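Local coordinates for peptidoglycan recognition protein 3 (Branchiostoma belcheri tsingtauense, PDB 4Z8I), which probably cleaves the amide bond between N-acetylmuramic acid and L-alanine in bacterial peptidoglycan as a zinc-dependent amidase, with its activity augmented by a fused chitin-binding domain, at residues I66-K69 with S70-G73; C106-Q109 with V110-I113; N115-M118 with D119-Y123; G165-S169 with Q170-A174. All coordinates share one frame; numbering follows the deposited sequence.

Contact 1: residues I66-K69 with S70-G73; sequences IVSK and SEWG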
loop_
_atom_site.group_PDB
_atom_site.type_symbol
_atom_site.label_atom_id
_atom_site.label_comp_id
_atom_site.label_asym_id
_atom_site.label_seq_id
_atom_site.Cartn_x
_atom_site.Cartn_y
_atom_site.Cartn_z
ATOM N N ILE A 66 -1.003 9.453 2.130
ATOM C CA ILE A 66 -1.083 8.829 3.442
ATOM C C ILE A 66 -1.631 9.814 4.468
ATOM O O ILE A 66 -1.048 10.877 4.693
ATOM C CB ILE A 66 0.302 8.339 3.909
ATOM C CG1 ILE A 66 0.893 7.361 2.887
ATOM C CG2 ILE A 66 0.207 7.699 5.289
ATOM C CD1 ILE A 66 2.329 6.984 3.162
ATOM N N VAL A 67 -2.761 9.461 5.078
ATOM C CA VAL A 67 -3.330 10.253 6.161
ATOM C C VAL A 67 -2.487 10.047 7.415
ATOM O O VAL A 67 -2.433 8.941 7.954
ATOM C CB VAL A 67 -4.786 9.839 6.457
ATOM C CG1 VAL A 67 -5.355 10.661 7.598
ATOM C CG2 VAL A 67 -5.648 9.995 5.219
ATOM N N SER A 68 -1.825 11.104 7.874
ATOM C CA SER A 68 -0.946 10.994 9.035
ATOM C C SER A 68 -1.738 10.803 10.324
ATOM O O SER A 68 -2.953 11.015 10.354
ATOM C CB SER A 68 -0.049 12.225 9.157
ATOM O OG SER A 68 -0.790 13.357 9.575
ATOM N N LYS A 69 -1.037 10.408 11.382
ATOM C CA LYS A 69 -1.658 10.162 12.680
ATOM C C LYS A 69 -2.382 11.397 13.215
ATOM O O LYS A 69 -3.473 11.293 13.776
ATOM C CB LYS A 69 -0.613 9.670 13.687
ATOM C CG LYS A 69 0.044 8.357 13.291
ATOM C CD LYS A 69 0.050 7.340 14.426
ATOM C CE LYS A 69 1.062 7.697 15.496
ATOM N NZ LYS A 69 1.317 6.548 16.409
ATOM N N SER A 70 -1.782 12.566 13.022
ATOM C CA SER A 70 -2.399 13.814 13.457
ATOM C C SER A 70 -3.628 14.161 12.620
ATOM O O SER A 70 -4.501 14.904 13.067
ATOM C CB SER A 70 -1.390 14.962 13.401
ATOM O OG SER A 70 -1.012 15.234 12.066
ATOM N N GLU A 71 -3.698 13.625 11.405
ATOM C CA GLU A 71 -4.837 13.900 10.533
ATOM C C GLU A 71 -6.039 13.012 10.829
ATOM O O GLU A 71 -7.180 13.455 10.703
ATOM C CB GLU A 71 -4.449 13.785 9.061
ATOM C CG GLU A 71 -3.483 14.857 8.581
ATOM C CD GLU A 71 -3.285 14.822 7.081
ATOM O OE1 GLU A 71 -2.239 14.310 6.629
ATOM O OE2 GLU A 71 -4.179 15.305 6.353
ATOM N N TRP A 72 -5.793 11.759 11.210
ATOM C CA TRP A 72 -6.903 10.872 11.564
ATOM C C TRP A 72 -7.244 10.914 13.047
ATOM O O TRP A 72 -8.172 10.246 13.494
ATOM C CB TRP A 72 -6.716 9.428 11.057
ATOM C CG TRP A 72 -5.520 8.647 11.557
ATOM C CD1 TRP A 72 -4.357 8.409 10.880
ATOM C CD2 TRP A 72 -5.402 7.948 12.805
ATOM N NE1 TRP A 72 -3.517 7.630 11.636
ATOM C CE2 TRP A 72 -4.133 7.333 12.822
ATOM C CE3 TRP A 72 -6.238 7.795 13.914
ATOM C CZ2 TRP A 72 -3.684 6.577 13.905
ATOM C CZ3 TRP A 72 -5.789 7.042 14.987
ATOM C CH2 TRP A 72 -4.527 6.444 14.975
ATOM N N GLY A 73 -6.503 11.719 13.800
ATOM C CA GLY A 73 -6.830 11.963 15.191
ATOM C C GLY A 73 -6.248 10.967 16.169
ATOM O O GLY A 73 -6.898 10.597 17.148
#

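Contact 2: residues C106-Q109 with V110-I113; sequences CSLQ and VRNI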
loop_
_atom_site.group_PDB
_atom_site.type_symbol
_atom_site.label_atom_id
_atom_site.label_comp_id
_atom_site.label_asym_id
_atom_site.label_seq_id
_atom_site.Cartn_x
_atom_site.Cartn_y
_atom_site.Cartn_z
ATOM N N CYS A 106 -13.448 6.414 8.090
ATOM C CA CYS A 106 -12.249 5.588 8.165
ATOM C C CYS A 106 -11.312 6.088 9.258
ATOM O O CYS A 106 -10.645 5.298 9.925
ATOM C CB CYS A 106 -11.542 5.524 6.814
ATOM S SG CYS A 106 -12.419 4.528 5.583
ATOM N N SER A 107 -11.239 7.377 9.426
ATOM C CA SER A 107 -10.460 7.935 10.488
ATOM C C SER A 107 -11.019 7.560 11.828
ATOM O O SER A 107 -10.291 7.254 12.729
ATOM C CB SER A 107 -10.368 9.429 10.329
ATOM O OG SER A 107 -9.666 9.711 9.170
ATOM N N LEU A 108 -12.329 7.586 11.949
ATOM C CA LEU A 108 -12.956 7.152 13.161
ATOM C C LEU A 108 -12.659 5.699 13.382
ATOM O O LEU A 108 -12.357 5.307 14.464
ATOM C CB LEU A 108 -14.458 7.368 13.126
ATOM C CG LEU A 108 -15.197 6.862 14.356
ATOM C CD1 LEU A 108 -15.141 5.379 14.544
ATOM C CD2 LEU A 108 -14.805 7.557 15.608
ATOM N N GLN A 109 -12.723 4.908 12.337
ATOM C CA GLN A 109 -12.512 3.495 12.467
ATOM C C GLN A 109 -11.115 3.179 12.939
ATOM O O GLN A 109 -10.931 2.344 13.758
ATOM C CB GLN A 109 -12.834 2.793 11.168
ATOM C CG GLN A 109 -13.062 1.313 11.312
ATOM C CD GLN A 109 -13.949 0.964 12.464
ATOM O OE1 GLN A 109 -14.948 1.575 12.681
ATOM N NE2 GLN A 109 -13.585 -0.025 13.189
ATOM N N VAL A 110 -10.139 3.878 12.425
ATOM C CA VAL A 110 -8.754 3.747 12.866
ATOM C C VAL A 110 -8.607 4.131 14.340
ATOM O O VAL A 110 -7.890 3.472 15.093
ATOM C CB VAL A 110 -7.800 4.603 12.013
ATOM C CG1 VAL A 110 -6.388 4.532 12.563
ATOM C CG2 VAL A 110 -7.819 4.133 10.578
ATOM N N ARG A 111 -9.292 5.196 14.746
ATOM C CA ARG A 111 -9.275 5.636 16.140
ATOM C C ARG A 111 -9.810 4.540 17.067
ATOM O O ARG A 111 -9.259 4.286 18.145
ATOM C CB ARG A 111 -10.100 6.917 16.290
ATOM C CG ARG A 111 -9.307 8.122 16.776
ATOM C CD ARG A 111 -9.742 9.403 16.077
ATOM N NE ARG A 111 -11.189 9.597 16.111
ATOM C CZ ARG A 111 -11.896 10.120 15.113
ATOM N NH1 ARG A 111 -11.291 10.499 13.994
ATOM N NH2 ARG A 111 -13.208 10.259 15.230
ATOM N N ASN A 112 -10.882 3.889 16.628
ATOM C CA ASN A 112 -11.464 2.763 17.339
ATOM C C ASN A 112 -10.488 1.606 17.458
ATOM O O ASN A 112 -10.325 1.034 18.537
ATOM C CB ASN A 112 -12.723 2.255 16.628
ATOM C CG ASN A 112 -13.878 3.227 16.665
ATOM O OD1 ASN A 112 -14.803 3.095 15.864
ATOM N ND2 ASN A 112 -13.862 4.172 17.589
ATOM N N ILE A 113 -9.850 1.255 16.344
ATOM C CA ILE A 113 -8.900 0.150 16.339
ATOM C C ILE A 113 -7.723 0.434 17.275
ATOM O O ILE A 113 -7.275 -0.445 18.019
ATOM C CB ILE A 113 -8.416 -0.178 14.914
ATOM C CG1 ILE A 113 -9.583 -0.709 14.078
ATOM C CG2 ILE A 113 -7.296 -1.204 14.946
ATOM C CD1 ILE A 113 -9.202 -1.125 12.673
#

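Contact 3: residues N115-M118 with D119-Y123; sequences NYHM and DGRGY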
loop_
_atom_site.group_PDB
_atom_site.type_symbol
_atom_site.label_atom_id
_atom_site.label_comp_id
_atom_site.label_asym_id
_atom_site.label_seq_id
_atom_site.Cartn_x
_atom_site.Cartn_y
_atom_site.Cartn_z
ATOM N N ASN A 115 -7.772 2.485 19.910
ATOM C CA ASN A 115 -8.291 2.397 21.270
ATOM C C ASN A 115 -8.444 0.955 21.737
ATOM O O ASN A 115 -8.212 0.645 22.900
ATOM C CB ASN A 115 -9.625 3.139 21.390
ATOM C CG ASN A 115 -9.470 4.638 21.253
ATOM O OD1 ASN A 115 -8.363 5.175 21.345
ATOM N ND2 ASN A 115 -10.584 5.326 21.046
ATOM N N TYR A 116 -8.827 0.073 20.822
ATOM C CA TYR A 116 -8.951 -1.343 21.143
ATOM C C TYR A 116 -7.589 -1.974 21.416
ATOM O O TYR A 116 -7.440 -2.757 22.352
ATOM C CB TYR A 116 -9.676 -2.093 20.020
ATOM C CG TYR A 116 -9.638 -3.600 20.153
ATOM C CD1 TYR A 116 -10.092 -4.230 21.302
ATOM C CD2 TYR A 116 -9.165 -4.392 19.115
ATOM C CE1 TYR A 116 -10.064 -5.604 21.419
ATOM C CE2 TYR A 116 -9.136 -5.764 19.222
ATOM C CZ TYR A 116 -9.586 -6.365 20.376
ATOM O OH TYR A 116 -9.556 -7.736 20.488
ATOM N N HIS A 117 -6.596 -1.631 20.603
ATOM C CA HIS A 117 -5.258 -2.192 20.776
ATOM C C HIS A 117 -4.555 -1.684 22.034
ATOM O O HIS A 117 -3.874 -2.443 22.722
ATOM C CB HIS A 117 -4.392 -1.918 19.545
ATOM C CG HIS A 117 -4.727 -2.780 18.371
ATOM N ND1 HIS A 117 -4.098 -2.650 17.152
ATOM C CD2 HIS A 117 -5.620 -3.787 18.229
ATOM C CE1 HIS A 117 -4.590 -3.540 16.309
ATOM N NE2 HIS A 117 -5.515 -4.243 16.937
ATOM N N MET A 118 -4.726 -0.402 22.334
ATOM C CA MET A 118 -4.050 0.216 23.467
ATOM C C MET A 118 -4.773 0.000 24.802
ATOM O O MET A 118 -4.137 -0.300 25.813
ATOM C CB MET A 118 -3.835 1.709 23.207
ATOM C CG MET A 118 -3.056 2.000 21.936
ATOM S SD MET A 118 -2.667 3.745 21.744
ATOM C CE MET A 118 -1.689 4.011 23.224
ATOM N N ASP A 119 -6.095 0.151 24.808
ATOM C CA ASP A 119 -6.868 0.025 26.046
ATOM C C ASP A 119 -7.383 -1.394 26.296
ATOM O O ASP A 119 -7.442 -1.848 27.442
ATOM C CB ASP A 119 -8.036 1.017 26.060
ATOM C CG ASP A 119 -7.578 2.463 26.024
ATOM O OD1 ASP A 119 -6.551 2.781 26.657
ATOM O OD2 ASP A 119 -8.244 3.283 25.357
ATOM N N GLY A 120 -7.755 -2.091 25.227
ATOM C CA GLY A 120 -8.280 -3.439 25.351
ATOM C C GLY A 120 -7.197 -4.500 25.421
ATOM O O GLY A 120 -7.309 -5.459 26.185
ATOM N N ARG A 121 -6.143 -4.330 24.629
ATOM C CA ARG A 121 -5.085 -5.331 24.560
ATOM C C ARG A 121 -3.768 -4.867 25.186
ATOM O O ARG A 121 -2.874 -5.676 25.429
ATOM C CB ARG A 121 -4.870 -5.785 23.114
ATOM C CG ARG A 121 -6.128 -6.345 22.468
ATOM C CD ARG A 121 -5.830 -7.546 21.585
ATOM N NE ARG A 121 -5.886 -7.223 20.162
ATOM C CZ ARG A 121 -5.703 -8.110 19.189
ATOM N NH1 ARG A 121 -5.452 -9.379 19.485
ATOM N NH2 ARG A 121 -5.772 -7.732 17.919
ATOM N N GLY A 122 -3.648 -3.570 25.446
ATOM C CA GLY A 122 -2.474 -3.049 26.126
ATOM C C GLY A 122 -1.265 -2.772 25.247
ATOM O O GLY A 122 -0.136 -2.705 25.739
ATOM N N TYR A 123 -1.492 -2.604 23.947
ATOM C CA TYR A 123 -0.405 -2.288 23.027
ATOM C C TYR A 123 0.101 -0.869 23.288
ATOM O O TYR A 123 -0.608 -0.047 23.871
ATOM C CB TYR A 123 -0.862 -2.408 21.567
ATOM C CG TYR A 123 -1.199 -3.809 21.086
ATOM C CD1 TYR A 123 -1.251 -4.887 21.962
ATOM C CD2 TYR A 123 -1.459 -4.049 19.744
ATOM C CE1 TYR A 123 -1.561 -6.154 21.514
ATOM C CE2 TYR A 123 -1.765 -5.312 19.288
ATOM C CZ TYR A 123 -1.813 -6.360 20.177
ATOM O OH TYR A 123 -2.118 -7.621 19.722
#

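Contact 4: residues G165-S169 with Q170-A174; sequences GDFTS and QKPTA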
loop_
_atom_site.group_PDB
_atom_site.type_symbol
_atom_site.label_atom_id
_atom_site.label_comp_id
_atom_site.label_asym_id
_atom_site.label_seq_id
_atom_site.Cartn_x
_atom_site.Cartn_y
_atom_site.Cartn_z
ATOM N N GLY A 165 -12.152 -3.789 7.291
ATOM C CA GLY A 165 -13.369 -4.470 6.889
ATOM C C GLY A 165 -13.235 -5.968 7.083
ATOM O O GLY A 165 -12.192 -6.452 7.532
ATOM N N ASP A 166 -14.292 -6.703 6.757
ATOM C CA ASP A 166 -14.259 -8.159 6.800
ATOM C C ASP A 166 -14.353 -8.679 5.375
ATOM O O ASP A 166 -15.349 -8.449 4.687
ATOM C CB ASP A 166 -15.419 -8.705 7.634
ATOM C CG ASP A 166 -15.259 -10.178 7.970
ATOM O OD1 ASP A 166 -14.364 -10.836 7.398
ATOM O OD2 ASP A 166 -16.036 -10.684 8.805
ATOM N N PHE A 167 -13.317 -9.383 4.931
ATOM C CA PHE A 167 -13.242 -9.789 3.534
ATOM C C PHE A 167 -13.171 -11.300 3.362
ATOM O O PHE A 167 -12.380 -11.819 2.575
ATOM C CB PHE A 167 -12.085 -9.066 2.844
ATOM C CG PHE A 167 -12.166 -7.574 2.975
ATOM C CD1 PHE A 167 -13.161 -6.865 2.318
ATOM C CD2 PHE A 167 -11.278 -6.883 3.782
ATOM C CE1 PHE A 167 -13.255 -5.498 2.448
ATOM C CE2 PHE A 167 -11.367 -5.516 3.916
ATOM C CZ PHE A 167 -12.357 -4.821 3.246
ATOM N N THR A 168 -14.025 -11.991 4.110
ATOM C CA THR A 168 -14.173 -13.432 3.994
ATOM C C THR A 168 -15.131 -13.750 2.853
ATOM O O THR A 168 -14.947 -14.728 2.128
ATOM C CB THR A 168 -14.706 -14.043 5.302
ATOM O OG1 THR A 168 -15.960 -13.437 5.637
ATOM C CG2 THR A 168 -13.724 -13.804 6.439
ATOM N N SER A 169 -16.152 -12.911 2.696
ATOM C CA SER A 169 -17.133 -13.078 1.628
ATOM C C SER A 169 -17.227 -11.827 0.759
ATOM O O SER A 169 -18.018 -11.773 -0.181
ATOM C CB SER A 169 -18.507 -13.412 2.208
ATOM O OG SER A 169 -18.456 -14.601 2.974
ATOM N N GLN A 170 -16.419 -10.823 1.089
ATOM C CA GLN A 170 -16.346 -9.594 0.306
ATOM C C GLN A 170 -14.918 -9.337 -0.148
ATOM O O GLN A 170 -13.978 -9.948 0.359
ATOM C CB GLN A 170 -16.816 -8.395 1.135
ATOM C CG GLN A 170 -18.314 -8.158 1.139
ATOM C CD GLN A 170 -18.683 -6.809 1.731
ATOM O OE1 GLN A 170 -17.844 -6.122 2.320
ATOM N NE2 GLN A 170 -19.943 -6.418 1.573
ATOM N N LYS A 171 -14.759 -8.431 -1.105
ATOM C CA LYS A 171 -13.441 -7.919 -1.460
ATOM C C LYS A 171 -13.460 -6.413 -1.255
ATOM O O LYS A 171 -14.495 -5.777 -1.441
ATOM C CB LYS A 171 -13.085 -8.264 -2.909
ATOM C CG LYS A 171 -12.991 -9.759 -3.175
ATOM C CD LYS A 171 -12.694 -10.078 -4.633
ATOM C CE LYS A 171 -11.287 -9.664 -5.027
ATOM N NZ LYS A 171 -10.971 -10.047 -6.436
ATOM N N PRO A 172 -12.320 -5.836 -0.850
ATOM C CA PRO A 172 -12.241 -4.381 -0.680
ATOM C C PRO A 172 -12.492 -3.663 -2.001
ATOM O O PRO A 172 -12.472 -4.297 -3.056
ATOM C CB PRO A 172 -10.790 -4.163 -0.236
ATOM C CG PRO A 172 -10.363 -5.475 0.344
ATOM C CD PRO A 172 -11.068 -6.512 -0.470
ATOM N N THR A 173 -12.734 -2.358 -1.946
ATOM C CA THR A 173 -12.915 -1.575 -3.163
ATOM C C THR A 173 -11.610 -1.559 -3.955
ATOM O O THR A 173 -10.529 -1.701 -3.384
ATOM C CB THR A 173 -13.358 -0.133 -2.845
ATOM O OG1 THR A 173 -12.346 0.525 -2.070
ATOM C CG2 THR A 173 -14.657 -0.140 -2.059
ATOM N N ALA A 174 -11.712 -1.396 -5.271
ATOM C CA ALA A 174 -10.530 -1.376 -6.124
ATOM C C ALA A 174 -9.570 -0.276 -5.690
ATOM O O ALA A 174 -8.354 -0.413 -5.821
ATOM C CB ALA A 174 -10.928 -1.195 -7.577
#

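Contact 1: residues I66-K69 with S70-G73
Ser68 O holds the start of the short helix 69-72 by accepting two backbone bonds. Trp72 N, 3.1 Å from Ser68 O, lies nearly in line with the carbonyl bond. Glu71 N, 2.9 Å from the same oxygen, stands above the carbonyl plane, 64° out of it. A weak bond from Gly73 N to Lys69 O follows at the other end of the turn, where Gly73 leaves helical geometry with positive phi. Among the polar side chains, the hydroxyls Ser68 OG and Ser70 OG are hydrogen-bonded at 3.1 Å. The extended Glu71 chain reaches back along Ser68 so that OE1 takes a weak, long bond from Ser68 N at 3.5 Å; Arg65 is its salt-bridge partner. Apolar contacts are centred on Trp72. With chi1 at 61°, CG sits between the backbone N and the carbonyl carbon, which folds the indole back over Lys69. Lys69 CA makes a CH-pi contact 3.7 Å from the five-membered ring centroid, over its face. The bent Lys69 chain runs alongside, CD 3.8 Å from Trp72 CZ2, before NZ pairs with Asp125. Val67 CG1 touches Glu71 CB at 3.6 Å and Trp72 CB at 3.9 Å. A leucine in place of Trp72 would probably leave Glu140 O without its NE1 donor and uncover the CA of Lys69. The chemistry thus implies a turn with two sides: serine and glutamate bonds near solvent, and a buried indole packed against helix 103-120.

Contact 2: residues C106-Q109 with V110-I113
Arg111 lays its guanidinium across the start of Leu108, one turn earlier on helix 103-120. The face of the group is centred over Leu108 CA, which is 3.7 Å from Arg111 CZ, and the two side chains cross at about a right angle. Arg111 NH1 continues past Ser107 CB at 3.9 Å and probably donates to Trp72 O of helix 69-72, which would help to orient the flat group. Bends at chi2 (141°) and chi3 (50°) carry the chain backward along the helix rather than straight out. The tight part lies on the inward side. Val110 CG1 is anti to the backbone N and CG2 beside it, near Cys106 O, while Val110, Ser107 and Cys106 all pack on Tyr139 of strand 138-140. Ile113 is buried on this side too, its CG1 3.4 Å from Gln109 O and its side chain against Ile126. Helix 103-120 thus covers the mixed sheet of the amidase domain, and the Cys106-Cys100 disulfide ties its first turns to the loop before it. Regular helical bonds hold the backbone, from Val110 N to Cys106 O at 2.9 Å through to Ile113 N to Gln109 O at 3.0 Å. Ser107 OG turns back to Gln103 O. On the partly exposed side the packing is looser. Gln109, bent at chi2, swings its amide beside Asn112, with the two amide planes 76° apart and no hydrogen bond between them.

Contact 3: residues N115-M118 with D119-Y123
Asp119 N donates to Asn115 O at 2.9 Å, Gly120 N and Arg121 N both give weak bonds to Tyr116 O, and Tyr123 N then closes a wider turn on His117 O at 2.7 Å. Tyr123 CB and ring fold back against His117, CD2 lying 3.6 Å from His117 CB. The rings meet obliquely, planes 42° apart, with Tyr123 CE2 over one face of the imidazole. His117 ND1 is held by Gly127 N. Arg121, bent at chi2 and chi3, runs across one face of the Tyr116 ring, CG toward its rim, and NE approaches CE2 at 3.7 Å, the ring and guanidinium planes 24° apart. Tyr123 OH lies over the centre of one guanidinium face and Tyr116 OH over the rim of the other. Arg121 NH2 lies 3.6 Å from His117 NE2. Asn115 OD1 and Asp119 OD2 both engage Arg75. Gly122, with phi 83°, takes the left-handed helical conformation, and its CA makes a CA-H...O contact with Met118 O at 3.2 Å. This is the glycine-terminated C-terminal end of helix 103-120, at the surface, with the side chain of Arg121 about 8 Å from the bound zinc ion.

Contact 4: residues G165-S169 with Q170-A174
Phe167 and Pro172 pack ring on ring across a turn that has no hydrogen bond between its two halves. From the backbone, Phe167 CB meets the carbonyl of Gln170, 3.2 Å from its O. With chi1 at -55°, CG stands anti to the carbonyl carbon and turns the ring toward the proline. Phe167 CG lies 3.8 Å from Pro172 CD. Along one side Phe167 CD1 comes 3.4 Å from Pro172 N, and Phe167 CE1 follows at 3.5 Å from Pro172 CA. On the other side CD2 and CE2 both run past Pro172 CG. Phe167 CZ, at the tip, is 3.6 Å from Pro172 CG and reaches the backbone of Gly165, where a beta carbon would collide with it. Pro172 CG sits almost exactly over the ring centre, 3.4 Å from the Phe167 centroid and 6° off the ring normal, a CH-pi contact. An alanine at Phe167 is likely to open a gap beneath Pro172 and set the turn free to shift. Leu215 of helix 213-218 touches both rings, as does Asn134 from a loop. Residues 165-169 follow strand 158-163, with Asp166 and Thr168 on His94 of strand 87-94, and residues 170-174 lead into helix 174-190, whose N-cap is Thr173.

In the fold
All four contacts are local turns in series along the chain; none nests in or crosses another, and none closes a long loop. Contact 1 comes first, carrying edge strand 66-67 into helix 69-72. Contacts 2 and 3 follow on helix 103-120, one near its start and the other at its C-terminal end, about 13 Å apart between centres. Contact 1 packs on contact 2, Trp72 meeting Val110 and Ser107, which joins the short helix to the long one. Contact 4 links strand 158-163 to helix 174-190 and touches none of the others, its nearest atoms about 7 Å from contact 2. Contacts 1 and 2 meet at strand 138-140 of the mixed sheet, whereas contact 3 is superficial.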